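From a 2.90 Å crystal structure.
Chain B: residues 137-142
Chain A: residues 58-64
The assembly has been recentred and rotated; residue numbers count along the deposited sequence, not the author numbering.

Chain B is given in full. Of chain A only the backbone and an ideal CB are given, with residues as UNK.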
# COMPACT_ATOMS: atom_id res chain seq x y z
N SER B 137 11.07 -12.25 -17.33
CA SER B 137 10.49 -10.92 -17.46
C SER B 137 9.30 -10.80 -16.52
O SER B 137 8.53 -11.74 -16.37
CB SER B 137 10.04 -10.67 -18.89
OG SER B 137 11.10 -10.91 -19.80
N THR B 138 9.15 -9.64 -15.88
CA THR B 138 8.01 -9.42 -15.01
C THR B 138 7.03 -8.58 -15.84
O THR B 138 5.81 -8.59 -15.61
CB THR B 138 8.45 -8.72 -13.68
OG1 THR B 138 7.93 -7.38 -13.64
CG2 THR B 138 9.98 -8.70 -13.57
N GLU B 139 7.57 -7.87 -16.83
CA GLU B 139 6.78 -7.05 -17.75
C GLU B 139 6.59 -7.90 -19.03
O GLU B 139 7.54 -8.18 -19.76
CB GLU B 139 7.51 -5.75 -18.06
CG GLU B 139 6.73 -4.50 -17.71
CD GLU B 139 7.63 -3.30 -17.54
OE1 GLU B 139 8.45 -3.31 -16.59
OE2 GLU B 139 7.54 -2.35 -18.35
N ASN B 140 5.35 -8.29 -19.27
CA ASN B 140 4.99 -9.15 -20.39
C ASN B 140 4.04 -8.52 -21.36
O ASN B 140 2.89 -8.26 -21.02
CB ASN B 140 4.34 -10.41 -19.85
CG ASN B 140 5.22 -11.14 -18.88
OD1 ASN B 140 4.76 -11.59 -17.84
ND2 ASN B 140 6.49 -11.27 -19.22
N TYR B 141 4.53 -8.31 -22.57
CA TYR B 141 3.76 -7.71 -23.65
C TYR B 141 3.03 -8.80 -24.41
O TYR B 141 3.64 -9.75 -24.89
CB TYR B 141 4.68 -6.98 -24.61
CG TYR B 141 3.98 -5.89 -25.39
CD1 TYR B 141 4.02 -4.57 -24.96
CD2 TYR B 141 3.29 -6.18 -26.58
CE1 TYR B 141 3.39 -3.56 -25.69
CE2 TYR B 141 2.65 -5.17 -27.31
CZ TYR B 141 2.71 -3.87 -26.85
OH TYR B 141 2.09 -2.86 -27.54
N GLN B 142 1.72 -8.68 -24.53
CA GLN B 142 0.99 -9.68 -25.25
C GLN B 142 0.13 -9.00 -26.28
O GLN B 142 -0.12 -7.79 -26.19
CB GLN B 142 0.10 -10.46 -24.30
CG GLN B 142 0.77 -10.82 -23.02
CD GLN B 142 -0.15 -11.59 -22.10
OE1 GLN B 142 -1.30 -11.23 -21.91
NE2 GLN B 142 0.36 -12.67 -21.53
N UNK A 58 11.08 4.91 -27.96
CA UNK A 58 11.67 4.17 -26.86
C UNK A 58 10.57 3.80 -25.87
O UNK A 58 9.62 4.55 -25.68
CB UNK A 58 12.77 4.98 -26.18
N UNK A 59 10.66 2.61 -25.28
CA UNK A 59 9.67 2.14 -24.33
C UNK A 59 10.31 2.04 -22.95
O UNK A 59 10.92 1.03 -22.62
CB UNK A 59 9.09 0.79 -24.76
N UNK A 60 10.17 3.09 -22.14
CA UNK A 60 10.75 3.10 -20.80
C UNK A 60 10.14 2.03 -19.90
O UNK A 60 8.97 1.67 -20.06
CB UNK A 60 10.57 4.48 -20.16
N UNK A 61 10.92 1.51 -18.95
CA UNK A 61 10.41 0.47 -18.04
C UNK A 61 9.21 0.98 -17.25
O UNK A 61 9.06 2.19 -17.07
CB UNK A 61 11.51 0.01 -17.08
N UNK A 62 8.36 0.05 -16.81
CA UNK A 62 7.16 0.40 -16.05
C UNK A 62 7.47 0.59 -14.58
O UNK A 62 6.65 1.13 -13.83
CB UNK A 62 6.09 -0.68 -16.22
N UNK A 63 8.64 0.13 -14.15
CA UNK A 63 9.03 0.27 -12.77
C UNK A 63 10.29 1.09 -12.67
O UNK A 63 11.21 0.95 -13.47
CB UNK A 63 9.22 -1.10 -12.12
N UNK A 64 10.33 1.95 -11.66
CA UNK A 64 11.49 2.80 -11.47
C UNK A 64 11.78 2.90 -9.96
O UNK A 64 10.95 2.50 -9.14
CB UNK A 64 11.26 4.18 -12.09

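Position 58 lies beyond the reach of chain B: no atom of residues 137-142 comes within 5.5 Å of its ideal CB. Phi/psi of -126/143 is an extended conformation that most residues tolerate, so this contact sets no preference. The deposited residue is Val58(A), which takes no part.

At position 59 the CA-to-CB bond points toward chain B, yet nothing lies within 5.5 Å of the ideal CB. The CA of position 59 is 11.5 Å from Tyr141(B) CA, the nearest CA across the gap. A small side chain would therefore leave the space empty, whereas a long one could extend to the aromatic ring of Tyr141(B). Because that ring offers carbon along its CE1 side, and the ideal CB of position 59 is 7.2 Å from Tyr141(B) CE1, a long, flexible apolar chain such as methionine would suit, and a long polar chain with an aliphatic stem is not excluded. The residue is Met59(A), with chi angles of -68°, 174° and 57° (m, t, p). Its CE ends 4.1 Å from Tyr141(B) CE1, an apolar contact in which the methyl meets the ring obliquely.

Position 60 directs its CA-to-CB bond away from chain B. Phi/psi of -63/149 admits proline among many others, and Pro60(A) is found, making no contact.

Position 61 points sideways, its ideal CB 4.5 Å from Glu139(B) OE1. With phi/psi of -59/155, proline is again compatible, as are other small or medium residues; a carboxylate here would bring like charge near Glu139(B). Pro61(A) contributes mainly through its backbone, its C lying 3.9 Å from Glu139(B) OE2.

Position 62 is the centre of the contact. The CA of position 62 is 7.7 Å from Glu139(B) CA. Its CA-to-CB bond points toward chain B, and the ideal CB is a tight 3.1 Å from Glu139(B) OE2. The backbone N already engages the carboxylate: it donates to Glu139(B) OE2 at 3.0 Å with an N-H...acceptor angle of 131°, and weakly to Glu139(B) OE1 at 3.4 Å, 155°. Such proximity argues for a short side chain, preferably one with a donor; serine or threonine fits, and alanine would keep only the backbone bonds. The residue is Ser62(A). With chi1 at -70° (m), its OG donates to Glu139(B) OE2 at 2.7 Å, so OE2 accepts from both the amide and the hydroxyl of one residue.

Position 63 also points toward chain B, but its ideal CB is 5.0 Å from Glu139(B) OE1, leaving room for a larger group. Thr138(B) and Glu139(B) both turn CA-to-CB toward chain A here. A flat aromatic or a long aliphatic chain could occupy the space, while a basic one could answer the carboxylate. Phe63(A) is present, chi1 -61° (m), chi2 96°. Its CD1 is 3.5 Å from Glu139(B) OE1 and its CE1 4.0 Å from Thr138(B) OG1; both oxygens approach the ring obliquely.

Position 64 is out of reach, with nothing of chain B near its ideal CB. The extended phi/psi of -140/165 suits many residues, and Glu64(A) makes no contact here.

Chain A, residues 58-64: VMPPSFE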
# COMPACT_ATOMS: atom_id res chain seq x y z
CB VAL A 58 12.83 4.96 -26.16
CG1 VAL A 58 12.69 6.42 -26.39
CG2 VAL A 58 12.82 4.69 -24.68
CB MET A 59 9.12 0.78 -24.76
CG MET A 59 8.28 0.83 -26.04
SD MET A 59 7.76 -0.77 -26.70
CE MET A 59 6.86 -1.46 -25.29
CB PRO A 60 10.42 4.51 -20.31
CG PRO A 60 10.24 5.29 -21.59
CD PRO A 60 9.48 4.35 -22.43
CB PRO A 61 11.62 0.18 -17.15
CG PRO A 61 12.37 1.47 -17.18
CD PRO A 61 12.31 1.86 -18.61
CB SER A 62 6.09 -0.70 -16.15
OG SER A 62 5.52 -0.75 -17.44
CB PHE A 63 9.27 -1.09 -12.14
CG PHE A 63 8.06 -1.95 -12.14
CD1 PHE A 63 7.86 -2.89 -13.14
CD2 PHE A 63 7.07 -1.77 -11.18
CE1 PHE A 63 6.68 -3.64 -13.19
CE2 PHE A 63 5.89 -2.51 -11.22
CZ PHE A 63 5.69 -3.44 -12.23
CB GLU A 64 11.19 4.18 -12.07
CG GLU A 64 12.33 4.80 -12.84
CD GLU A 64 12.71 4.04 -14.11
OE1 GLU A 64 11.98 4.13 -15.13
OE2 GLU A 64 13.76 3.36 -14.08
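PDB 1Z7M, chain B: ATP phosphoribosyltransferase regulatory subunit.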